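Local coordinates for glycerol dehydrogenase (Schizosaccharomyces pombe, PDB 1TA9), which oxidises glycerol to dihydroxyacetone, probably with NAD(+) as the oxidant and a zinc ion at the active site, so that the yeast can assimilate glycerol, at residues 175-179 against 217-221; 239-243 against 309-315; 344-349 against 401-405. The contacts are given in a common frame with arbitrary orientation. Residue numbers count along the deposited sequence, not the author numbering.

Interaction 1: 175-179 against 217-221; sequences CPTTA and VIVRA
The end of a parallel strand can be covered by a short helix chiefly through one side chain. C175 and P176 are extended and finish strand 172-176; T177 (phi/psi -103/1) and T178 (-149/161) then carry the chain into a loop. Across from this loop, V217 and I218 lie on helix 215-220, and by A221 the chain is extended (-79/155). The CA atoms of T178 and I218 stand 5.1 Å apart. I218, with both chi angles m, sends CD1 against the backbone, 3.3 Å from T177 C and 3.4 Å from T178 N, while its CG2 meets A179 CB at 4.1 Å. In this Rossmann-like parallel sheet, loops at the C-terminal ends of the strands commonly bind the dinucleotide, and T177, T178 and A179 probably bind NAD(+) here. V217 takes the t rotamer and brings CG1 to 3.5 Å from T177 O and 4.0 Å from T177 CB. The CB of T178 points away from the helix, yet its p rotamer puts CG2 4.1 Å from A221 CB.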
ATOM      1  N   CYS B 175      19.640 -34.784  24.801  1.00 15.77           N
ATOM      2  CA  CYS B 175      19.440 -35.225  23.427  1.00 15.96           C
ATOM      3  C   CYS B 175      18.011 -35.676  23.166  1.00 15.89           C
ATOM      4  O   CYS B 175      17.683 -36.853  23.321  1.00 15.90           O
ATOM      5  CB  CYS B 175      20.393 -36.377  23.109  1.00 16.06           C
ATOM      6  SG  CYS B 175      22.078 -36.104  23.669  1.00 16.66           S
ATOM      7  N   PRO B 176      17.137 -34.744  22.764  1.00 15.95           N
ATOM      8  CA  PRO B 176      15.748 -35.112  22.492  1.00 16.04           C
ATOM      9  C   PRO B 176      15.666 -36.059  21.294  1.00 16.13           C
ATOM     10  O   PRO B 176      16.381 -35.880  20.307  1.00 16.18           O
ATOM     11  CB  PRO B 176      15.079 -33.763  22.231  1.00 16.09           C
ATOM     12  CG  PRO B 176      16.184 -32.942  21.654  1.00 16.08           C
ATOM     13  CD  PRO B 176      17.365 -33.308  22.524  1.00 16.11           C
ATOM     14  N   THR B 177      14.796 -37.061  21.385  1.00 16.15           N
ATOM     15  CA  THR B 177      14.638 -38.027  20.305  1.00 16.38           C
ATOM     16  C   THR B 177      13.375 -37.773  19.480  1.00 16.58           C
ATOM     17  O   THR B 177      13.067 -38.506  18.535  1.00 15.98           O
ATOM     18  CB  THR B 177      14.639 -39.466  20.851  1.00 16.57           C
ATOM     19  OG1 THR B 177      13.668 -39.587  21.896  1.00 16.75           O
ATOM     20  CG2 THR B 177      16.019 -39.809  21.402  1.00 16.65           C
ATOM     21  N   THR B 178      12.652 -36.725  19.855  1.00 16.82           N
ATOM     22  CA  THR B 178      11.454 -36.290  19.146  1.00 17.52           C
ATOM     23  C   THR B 178      11.439 -34.782  19.346  1.00 17.36           C
ATOM     24  O   THR B 178      12.100 -34.268  20.246  1.00 17.45           O
ATOM     25  CB  THR B 178      10.153 -36.868  19.740  1.00 17.94           C
ATOM     26  OG1 THR B 178      10.052 -36.493  21.117  1.00 18.95           O
ATOM     27  CG2 THR B 178      10.129 -38.388  19.615  1.00 18.33           C
ATOM     28  N   ALA B 179      10.704 -34.069  18.507  1.00 17.32           N
ATOM     29  CA  ALA B 179      10.630 -32.619  18.638  1.00 17.34           C
ATOM     30  C   ALA B 179       9.197 -32.282  19.032  1.00 17.46           C
ATOM     31  O   ALA B 179       8.510 -31.550  18.324  1.00 17.03           O
ATOM     32  CB  ALA B 179      10.992 -31.962  17.307  1.00 17.27           C
ATOM     33  N   VAL B 217      16.890 -39.256  13.610  1.00 12.06           N
ATOM     34  CA  VAL B 217      16.062 -39.890  14.627  1.00 12.01           C
ATOM     35  C   VAL B 217      14.714 -39.169  14.662  1.00 12.27           C
ATOM     36  O   VAL B 217      13.655 -39.796  14.755  1.00 11.77           O
ATOM     37  CB  VAL B 217      16.715 -39.791  16.016  1.00 12.23           C
ATOM     38  CG1 VAL B 217      15.756 -40.310  17.087  1.00 12.02           C
ATOM     39  CG2 VAL B 217      18.016 -40.582  16.035  1.00 12.00           C
ATOM     40  N   ILE B 218      14.761 -37.845  14.577  1.00 12.33           N
ATOM     41  CA  ILE B 218      13.543 -37.047  14.607  1.00 12.84           C
ATOM     42  C   ILE B 218      12.624 -37.331  13.412  1.00 12.90           C
ATOM     43  O   ILE B 218      11.417 -37.514  13.582  1.00 13.01           O
ATOM     44  CB  ILE B 218      13.868 -35.524  14.634  1.00 12.87           C
ATOM     45  CG1 ILE B 218      14.833 -35.200  15.780  1.00 13.18           C
ATOM     46  CG2 ILE B 218      12.588 -34.725  14.785  1.00 12.95           C
ATOM     47  CD1 ILE B 218      14.354 -35.642  17.156  1.00 13.68           C
ATOM     48  N   VAL B 219      13.188 -37.388  12.208  1.00 13.02           N
ATOM     49  CA  VAL B 219      12.375 -37.616  11.013  1.00 13.43           C
ATOM     50  C   VAL B 219      11.751 -39.015  10.965  1.00 13.82           C
ATOM     51  O   VAL B 219      10.749 -39.225  10.283  1.00 13.64           O
ATOM     52  CB  VAL B 219      13.193 -37.373   9.715  1.00 13.46           C
ATOM     53  CG1 VAL B 219      14.051 -38.583   9.392  1.00 13.35           C
ATOM     54  CG2 VAL B 219      12.254 -37.038   8.553  1.00 13.76           C
ATOM     55  N   ARG B 220      12.340 -39.961  11.695  1.00 14.01           N
ATOM     56  CA  ARG B 220      11.840 -41.338  11.735  1.00 14.33           C
ATOM     57  C   ARG B 220      10.708 -41.534  12.739  1.00 14.16           C
ATOM     58  O   ARG B 220      10.015 -42.550  12.715  1.00 14.28           O
ATOM     59  CB  ARG B 220      12.978 -42.310  12.078  1.00 15.06           C
ATOM     60  CG  ARG B 220      13.971 -42.554  10.954  1.00 16.48           C
ATOM     61  CD  ARG B 220      15.150 -43.390  11.450  1.00 17.58           C
ATOM     62  NE  ARG B 220      16.096 -43.705  10.381  1.00 19.00           N
ATOM     63  CZ  ARG B 220      15.896 -44.641   9.457  1.00 19.94           C
ATOM     64  NH1 ARG B 220      14.781 -45.362   9.467  1.00 20.26           N
ATOM     65  NH2 ARG B 220      16.812 -44.859   8.521  1.00 20.44           N
ATOM     66  N   ALA B 221      10.517 -40.568  13.626  1.00 13.84           N
ATOM     67  CA  ALA B 221       9.463 -40.677  14.629  1.00 13.51           C
ATOM     68  C   ALA B 221       8.099 -40.344  14.027  1.00 13.49           C
ATOM     69  O   ALA B 221       8.011 -39.634  13.026  1.00 13.33           O
ATOM     70  CB  ALA B 221       9.759 -39.739  15.788  1.00 13.80           C
TER

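Interaction 2: 239-243 against 309-315; sequences ETESV and GGLAAAH. With ZN (zinc ion), chain I.
A buried carboxylate can bind both a loop and a metal ligand, and E239 does so here. Reaching out from helix 223-245 with chi1 m, chi2 t and chi3 85°, it accepts hydrogen bonds at OE1 from A312 N (2.6 Å) and H315 N (3.1 Å), and at OE2 from H315 ND1 (2.5 Å) near the plane of the imidazole. H315, chi1 m and chi2 67°, turns its other nitrogen to the metal, with NE2 2.2 Å from ZN; D232 and H333 are further zinc ligands. S235 OG is also hydrogen-bonded to E239 OE2.

Residues 309-312 run as a loop, with A312 at the N-cap position of helix 313-322. The CA atoms of E239 and A312 lie 5.0 Å apart, those of T240 and G309 4.7 Å. G310 N donates to T240 OG1 (3.2 Å), a hydroxyl that is also bonded to G305 O. At both glycines a CB would clash, on T240 OG1 at G309 and on V243 CG2 at G310. Packing completes the contact: V243, rotamer t, sets CG2 3.4 Å from L311 O, E239 CB meets A312 CB at 4.0 Å, and A314 CB lies 3.3 Å from E239 CD.

In this iron-containing alcohol dehydrogenase family member, which carries zinc here, the His-carboxylate hydrogen bond probably holds the imidazole in orientation; with ND1 the donor, NE2 is the nitrogen that coordinates zinc.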
ATOM      1  N   GLU B 239       2.372 -16.268  24.393  1.00 12.13           N
ATOM      2  CA  GLU B 239       2.623 -16.096  25.818  1.00 12.65           C
ATOM      3  C   GLU B 239       3.717 -15.081  26.116  1.00 12.53           C
ATOM      4  O   GLU B 239       3.529 -14.196  26.952  1.00 12.63           O
ATOM      5  CB  GLU B 239       2.948 -17.447  26.472  1.00 13.01           C
ATOM      6  CG  GLU B 239       1.796 -18.443  26.378  1.00 14.01           C
ATOM      7  CD  GLU B 239       2.030 -19.708  27.184  1.00 14.77           C
ATOM      8  OE1 GLU B 239       1.741 -19.711  28.403  1.00 14.92           O
ATOM      9  OE2 GLU B 239       2.510 -20.699  26.596  1.00 15.42           O
ATOM     10  N   THR B 240       4.850 -15.188  25.429  1.00 12.40           N
ATOM     11  CA  THR B 240       5.941 -14.246  25.658  1.00 12.31           C
ATOM     12  C   THR B 240       5.533 -12.805  25.368  1.00 12.43           C
ATOM     13  O   THR B 240       5.891 -11.894  26.118  1.00 12.24           O
ATOM     14  CB  THR B 240       7.190 -14.636  24.842  1.00 12.39           C
ATOM     15  OG1 THR B 240       7.879 -15.686  25.533  1.00 12.57           O
ATOM     16  CG2 THR B 240       8.136 -13.444  24.664  1.00 12.27           C
ATOM     17  N   GLU B 241       4.782 -12.579  24.295  1.00 12.54           N
ATOM     18  CA  GLU B 241       4.339 -11.214  24.002  1.00 12.86           C
ATOM     19  C   GLU B 241       3.470 -10.709  25.158  1.00 13.24           C
ATOM     20  O   GLU B 241       3.539  -9.544  25.533  1.00 13.10           O
ATOM     21  CB  GLU B 241       3.546 -11.166  22.692  1.00 12.86           C
ATOM     22  CG  GLU B 241       4.417 -11.159  21.444  1.00 12.95           C
ATOM     23  CD  GLU B 241       5.221  -9.874  21.309  1.00 13.01           C
ATOM     24  OE1 GLU B 241       6.460  -9.947  21.249  1.00 13.08           O
ATOM     25  OE2 GLU B 241       4.610  -8.787  21.260  1.00 13.28           O
ATOM     26  N   SER B 242       2.658 -11.600  25.721  1.00 13.64           N
ATOM     27  CA  SER B 242       1.776 -11.253  26.837  1.00 14.48           C
ATOM     28  C   SER B 242       2.564 -10.892  28.098  1.00 14.41           C
ATOM     29  O   SER B 242       2.197  -9.971  28.826  1.00 14.67           O
ATOM     30  CB  SER B 242       0.828 -12.421  27.141  1.00 15.29           C
ATOM     31  OG  SER B 242       0.008 -12.124  28.259  1.00 17.74           O
ATOM     32  N   VAL B 243       3.637 -11.632  28.362  1.00 14.15           N
ATOM     33  CA  VAL B 243       4.476 -11.375  29.531  1.00 14.17           C
ATOM     34  C   VAL B 243       5.223 -10.054  29.353  1.00 14.10           C
ATOM     35  O   VAL B 243       5.282  -9.226  30.266  1.00 13.82           O
ATOM     36  CB  VAL B 243       5.515 -12.508  29.735  1.00 14.14           C
ATOM     37  CG1 VAL B 243       6.500 -12.138  30.853  1.00 14.44           C
ATOM     38  CG2 VAL B 243       4.807 -13.800  30.070  1.00 14.14           C
ATOM     39  N   GLY B 309      11.368 -15.028  27.685  1.00 14.46           N
ATOM     40  CA  GLY B 309      10.158 -14.234  27.666  1.00 14.57           C
ATOM     41  C   GLY B 309       9.412 -14.758  28.880  1.00 14.82           C
ATOM     42  O   GLY B 309       9.760 -14.436  30.018  1.00 14.85           O
ATOM     43  N   GLY B 310       8.407 -15.598  28.647  1.00 14.68           N
ATOM     44  CA  GLY B 310       7.674 -16.162  29.760  1.00 14.53           C
ATOM     45  C   GLY B 310       6.427 -16.918  29.355  1.00 14.41           C
ATOM     46  O   GLY B 310       5.976 -16.828  28.212  1.00 14.40           O
ATOM     47  N   LEU B 311       5.884 -17.674  30.303  1.00 14.34           N
ATOM     48  CA  LEU B 311       4.661 -18.430  30.085  1.00 14.12           C
ATOM     49  C   LEU B 311       3.522 -17.565  30.612  1.00 13.94           C
ATOM     50  O   LEU B 311       3.732 -16.697  31.465  1.00 14.04           O
ATOM     51  CB  LEU B 311       4.699 -19.761  30.847  1.00 14.17           C
ATOM     52  CG  LEU B 311       5.802 -20.751  30.465  1.00 14.28           C
ATOM     53  CD1 LEU B 311       5.648 -22.036  31.276  1.00 14.16           C
ATOM     54  CD2 LEU B 311       5.723 -21.046  28.967  1.00 14.27           C
ATOM     55  N   ALA B 312       2.320 -17.791  30.101  1.00 13.62           N
ATOM     56  CA  ALA B 312       1.172 -17.015  30.540  1.00 13.50           C
ATOM     57  C   ALA B 312      -0.051 -17.905  30.754  1.00 13.63           C
ATOM     58  O   ALA B 312       0.025 -18.912  31.462  1.00 13.55           O
ATOM     59  CB  ALA B 312       0.866 -15.913  29.521  1.00 13.35           C
ATOM     60  N   ALA B 313      -1.174 -17.543  30.141  1.00 13.46           N
ATOM     61  CA  ALA B 313      -2.398 -18.318  30.306  1.00 13.58           C
ATOM     62  C   ALA B 313      -2.384 -19.682  29.623  1.00 13.74           C
ATOM     63  O   ALA B 313      -2.833 -20.669  30.206  1.00 13.79           O
ATOM     64  CB  ALA B 313      -3.594 -17.512  29.818  1.00 13.50           C
ATOM     65  N   ALA B 314      -1.876 -19.739  28.396  1.00 13.92           N
ATOM     66  CA  ALA B 314      -1.852 -20.990  27.639  1.00 14.28           C
ATOM     67  C   ALA B 314      -1.370 -22.193  28.447  1.00 14.61           C
ATOM     68  O   ALA B 314      -2.083 -23.189  28.573  1.00 14.47           O
ATOM     69  CB  ALA B 314      -0.998 -20.830  26.386  1.00 14.55           C
ATOM     70  N   HIS B 315      -0.165 -22.110  28.996  1.00 14.74           N
ATOM     71  CA  HIS B 315       0.356 -23.233  29.770  1.00 15.16           C
ATOM     72  C   HIS B 315      -0.363 -23.452  31.092  1.00 15.23           C
ATOM     73  O   HIS B 315      -0.494 -24.586  31.550  1.00 15.15           O
ATOM     74  CB  HIS B 315       1.861 -23.077  29.984  1.00 15.16           C
ATOM     75  CG  HIS B 315       2.668 -23.601  28.839  1.00 15.69           C
ATOM     76  ND1 HIS B 315       2.655 -23.011  27.593  1.00 15.62           N
ATOM     77  CD2 HIS B 315       3.431 -24.712  28.723  1.00 15.58           C
ATOM     78  CE1 HIS B 315       3.373 -23.739  26.757  1.00 15.94           C
ATOM     79  NE2 HIS B 315       3.853 -24.776  27.418  1.00 15.98           N
TER
HETATM   80 ZN    ZN I1501       5.201 -26.326  26.639  1.00 34.17          ZN

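Interaction 3: 344-349 against 401-405; sequences QVVLED and MSKKF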
ATOM      1  N   GLN B 344      -6.254 -18.644  25.493  1.00 10.21           N
ATOM      2  CA  GLN B 344      -5.623 -17.373  25.854  1.00 10.23           C
ATOM      3  C   GLN B 344      -6.062 -16.290  24.876  1.00 10.13           C
ATOM      4  O   GLN B 344      -6.213 -15.131  25.251  1.00  9.77           O
ATOM      5  CB  GLN B 344      -4.086 -17.458  25.856  1.00 10.10           C
ATOM      6  CG  GLN B 344      -3.456 -16.100  26.219  1.00 10.72           C
ATOM      7  CD  GLN B 344      -1.990 -16.171  26.598  1.00 10.92           C
ATOM      8  OE1 GLN B 344      -1.526 -17.166  27.156  1.00 11.08           O
ATOM      9  NE2 GLN B 344      -1.255 -15.092  26.322  1.00 10.77           N
ATOM     10  N   VAL B 345      -6.269 -16.675  23.620  1.00 10.14           N
ATOM     11  CA  VAL B 345      -6.701 -15.730  22.594  1.00 10.37           C
ATOM     12  C   VAL B 345      -8.079 -15.181  22.941  1.00 10.13           C
ATOM     13  O   VAL B 345      -8.381 -14.014  22.676  1.00 10.01           O
ATOM     14  CB  VAL B 345      -6.731 -16.409  21.200  1.00 10.80           C
ATOM     15  CG1 VAL B 345      -7.534 -15.578  20.222  1.00 11.33           C
ATOM     16  CG2 VAL B 345      -5.303 -16.577  20.692  1.00 11.31           C
ATOM     17  N   VAL B 346      -8.915 -16.026  23.533  1.00  9.77           N
ATOM     18  CA  VAL B 346     -10.243 -15.600  23.939  1.00  9.73           C
ATOM     19  C   VAL B 346     -10.105 -14.659  25.137  1.00  9.88           C
ATOM     20  O   VAL B 346     -10.768 -13.622  25.203  1.00  9.84           O
ATOM     21  CB  VAL B 346     -11.125 -16.817  24.316  1.00  9.69           C
ATOM     22  CG1 VAL B 346     -12.470 -16.353  24.858  1.00  9.97           C
ATOM     23  CG2 VAL B 346     -11.331 -17.696  23.085  1.00  9.72           C
ATOM     24  N   LEU B 347      -9.229 -15.015  26.075  1.00 10.12           N
ATOM     25  CA  LEU B 347      -9.008 -14.185  27.259  1.00 10.44           C
ATOM     26  C   LEU B 347      -8.375 -12.845  26.881  1.00 10.71           C
ATOM     27  O   LEU B 347      -8.610 -11.832  27.546  1.00 10.68           O
ATOM     28  CB  LEU B 347      -8.122 -14.922  28.271  1.00 10.46           C
ATOM     29  CG  LEU B 347      -8.739 -16.184  28.891  1.00 10.47           C
ATOM     30  CD1 LEU B 347      -7.738 -16.849  29.824  1.00 10.70           C
ATOM     31  CD2 LEU B 347     -10.005 -15.812  29.655  1.00 10.67           C
ATOM     32  N   GLU B 348      -7.575 -12.835  25.818  1.00 10.85           N
ATOM     33  CA  GLU B 348      -6.951 -11.594  25.367  1.00 11.75           C
ATOM     34  C   GLU B 348      -7.918 -10.754  24.523  1.00 11.35           C
ATOM     35  O   GLU B 348      -7.605  -9.633  24.134  1.00 11.42           O
ATOM     36  CB  GLU B 348      -5.678 -11.886  24.577  1.00 12.69           C
ATOM     37  CG  GLU B 348      -4.485 -12.276  25.447  1.00 14.79           C
ATOM     38  CD  GLU B 348      -3.183 -12.244  24.673  1.00 16.01           C
ATOM     39  OE1 GLU B 348      -2.976 -11.277  23.909  1.00 17.36           O
ATOM     40  OE2 GLU B 348      -2.365 -13.173  24.823  1.00 17.17           O
ATOM     41  N   ASP B 349      -9.091 -11.309  24.242  1.00 11.08           N
ATOM     42  CA  ASP B 349     -10.127 -10.608  23.484  1.00 11.13           C
ATOM     43  C   ASP B 349      -9.757 -10.261  22.037  1.00 11.01           C
ATOM     44  O   ASP B 349     -10.066  -9.169  21.566  1.00 10.86           O
ATOM     45  CB  ASP B 349     -10.522  -9.324  24.223  1.00 11.30           C
ATOM     46  CG  ASP B 349     -11.924  -8.845  23.871  1.00 11.86           C
ATOM     47  OD1 ASP B 349     -12.154  -7.617  23.881  1.00 12.37           O
ATOM     48  OD2 ASP B 349     -12.802  -9.690  23.600  1.00 12.12           O
ATOM     49  N   MET B 401       0.095 -12.087  33.321  1.00 14.57           N
ATOM     50  CA  MET B 401      -0.732 -11.213  32.490  1.00 14.33           C
ATOM     51  C   MET B 401      -1.283 -10.054  33.315  1.00 14.45           C
ATOM     52  O   MET B 401      -1.674 -10.229  34.473  1.00 14.37           O
ATOM     53  CB  MET B 401      -1.891 -12.002  31.870  1.00 14.13           C
ATOM     54  CG  MET B 401      -1.450 -13.063  30.876  1.00 14.38           C
ATOM     55  SD  MET B 401      -2.800 -14.057  30.215  1.00 14.71           S
ATOM     56  CE  MET B 401      -3.562 -12.911  29.052  1.00 14.57           C
ATOM     57  N   SER B 402      -1.310  -8.864  32.722  1.00 14.25           N
ATOM     58  CA  SER B 402      -1.821  -7.698  33.434  1.00 14.31           C
ATOM     59  C   SER B 402      -3.333  -7.838  33.645  1.00 14.12           C
ATOM     60  O   SER B 402      -3.869  -7.358  34.643  1.00 13.73           O
ATOM     61  CB  SER B 402      -1.494  -6.410  32.664  1.00 14.30           C
ATOM     62  OG  SER B 402      -2.064  -6.417  31.369  1.00 15.42           O
ATOM     63  N   LYS B 403      -4.016  -8.503  32.710  1.00 13.93           N
ATOM     64  CA  LYS B 403      -5.455  -8.722  32.830  1.00 14.07           C
ATOM     65  C   LYS B 403      -5.654  -9.878  33.814  1.00 14.12           C
ATOM     66  O   LYS B 403      -4.977 -10.898  33.720  1.00 13.99           O
ATOM     67  CB  LYS B 403      -6.072  -9.078  31.470  1.00 13.95           C
ATOM     68  CG  LYS B 403      -7.608  -9.103  31.478  1.00 14.31           C
ATOM     69  CD  LYS B 403      -8.209  -9.452  30.111  1.00 14.23           C
ATOM     70  CE  LYS B 403      -7.913  -8.381  29.063  1.00 14.44           C
ATOM     71  NZ  LYS B 403      -8.524  -8.710  27.738  1.00 14.19           N
ATOM     72  N   LYS B 404      -6.581  -9.716  34.754  1.00 14.24           N
ATOM     73  CA  LYS B 404      -6.826 -10.744  35.763  1.00 14.42           C
ATOM     74  C   LYS B 404      -8.132 -11.497  35.529  1.00 14.40           C
ATOM     75  O   LYS B 404      -9.084 -10.945  34.970  1.00 14.24           O
ATOM     76  CB  LYS B 404      -6.824 -10.105  37.153  1.00 14.67           C
ATOM     77  CG  LYS B 404      -5.550  -9.319  37.461  1.00 14.89           C
ATOM     78  CD  LYS B 404      -4.309 -10.194  37.303  1.00 15.28           C
ATOM     79  CE  LYS B 404      -3.024  -9.405  37.520  1.00 15.06           C
ATOM     80  NZ  LYS B 404      -1.826 -10.270  37.322  1.00 15.10           N
ATOM     81  N   PHE B 405      -8.179 -12.749  35.983  1.00 14.24           N
ATOM     82  CA  PHE B 405      -9.356 -13.584  35.775  1.00 14.29           C
ATOM     83  C   PHE B 405      -9.839 -14.383  36.978  1.00 14.55           C
ATOM     84  O   PHE B 405      -9.109 -14.572  37.952  1.00 14.73           O
ATOM     85  CB  PHE B 405      -9.076 -14.575  34.642  1.00 14.10           C
ATOM     86  CG  PHE B 405      -8.427 -13.955  33.444  1.00 13.75           C
ATOM     87  CD1 PHE B 405      -7.044 -13.971  33.299  1.00 13.70           C
ATOM     88  CD2 PHE B 405      -9.197 -13.331  32.467  1.00 13.73           C
ATOM     89  CE1 PHE B 405      -6.436 -13.370  32.195  1.00 13.48           C
ATOM     90  CE2 PHE B 405      -8.597 -12.728  31.358  1.00 13.55           C
ATOM     91  CZ  PHE B 405      -7.213 -12.749  31.226  1.00 13.26           C
TER
HETATM   92  O   HOH W   1      -6.329  -7.671  25.681  1.00 38.71           O
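This is a helix-end-to-loop contact in the helical part of the chain, where the C-terminal end of helix 333-347 meets the irregular segment leading into helix 407-428. The helix finishes in a Schellman motif at D349, whose positive phi (64°) turns the chain. K403 meets the carbonyls at this helix end: t at chi1 and chi2 but turned to m at chi3, it donates from NZ to L347 O at 3.1 Å, and a water bridges the same NZ (3.2 Å) to E348 O (2.8 Å). Beside this polar pairing, L347 and F405 form an apolar one: L347 CB meets F405 CZ at 3.8 Å, and L347 CD1 sits over one face of the phenyl ring. M401, with chi3 p, packs CE 3.8 Å from E348 CG and 4.2 Å from Q344 NE2. On the same segment, Q344 NE2 donates to E348 OE2 at 2.7 Å. The site also faces other copies of the protein: K403 forms a salt bridge with E289 of a second subunit, D349 OD1 accepts from N293 of that subunit, and S402 OG hydrogen-bonds N247 of a third subunit. A single ammonium group thus answers both the carbonyl end of a helix and a carboxylate across the subunit interface.

How the interactions relate
The three contacts show how chemistry follows position. Interaction 2 is wholly buried and polar at its centre, while interactions 1 and 3 are only partly buried; the first meets by van der Waals packing alone, the third mixes an apolar patch with a lysine that faces other subunits. Interaction 1 belongs to the parallel-sheet part and lies across the chain's centre from the other two, its centre about 26 Å from that of interaction 2, although helices 215-220 and 223-245 are consecutive. Interactions 2 and 3 adjoin, centres about 11 Å apart: Q344 OE1 probably accepts from A314 N at 2.9 Å, and M401 CG packs on S242 OG at 3.1 Å, linking the zinc-site helices to the assembly surface.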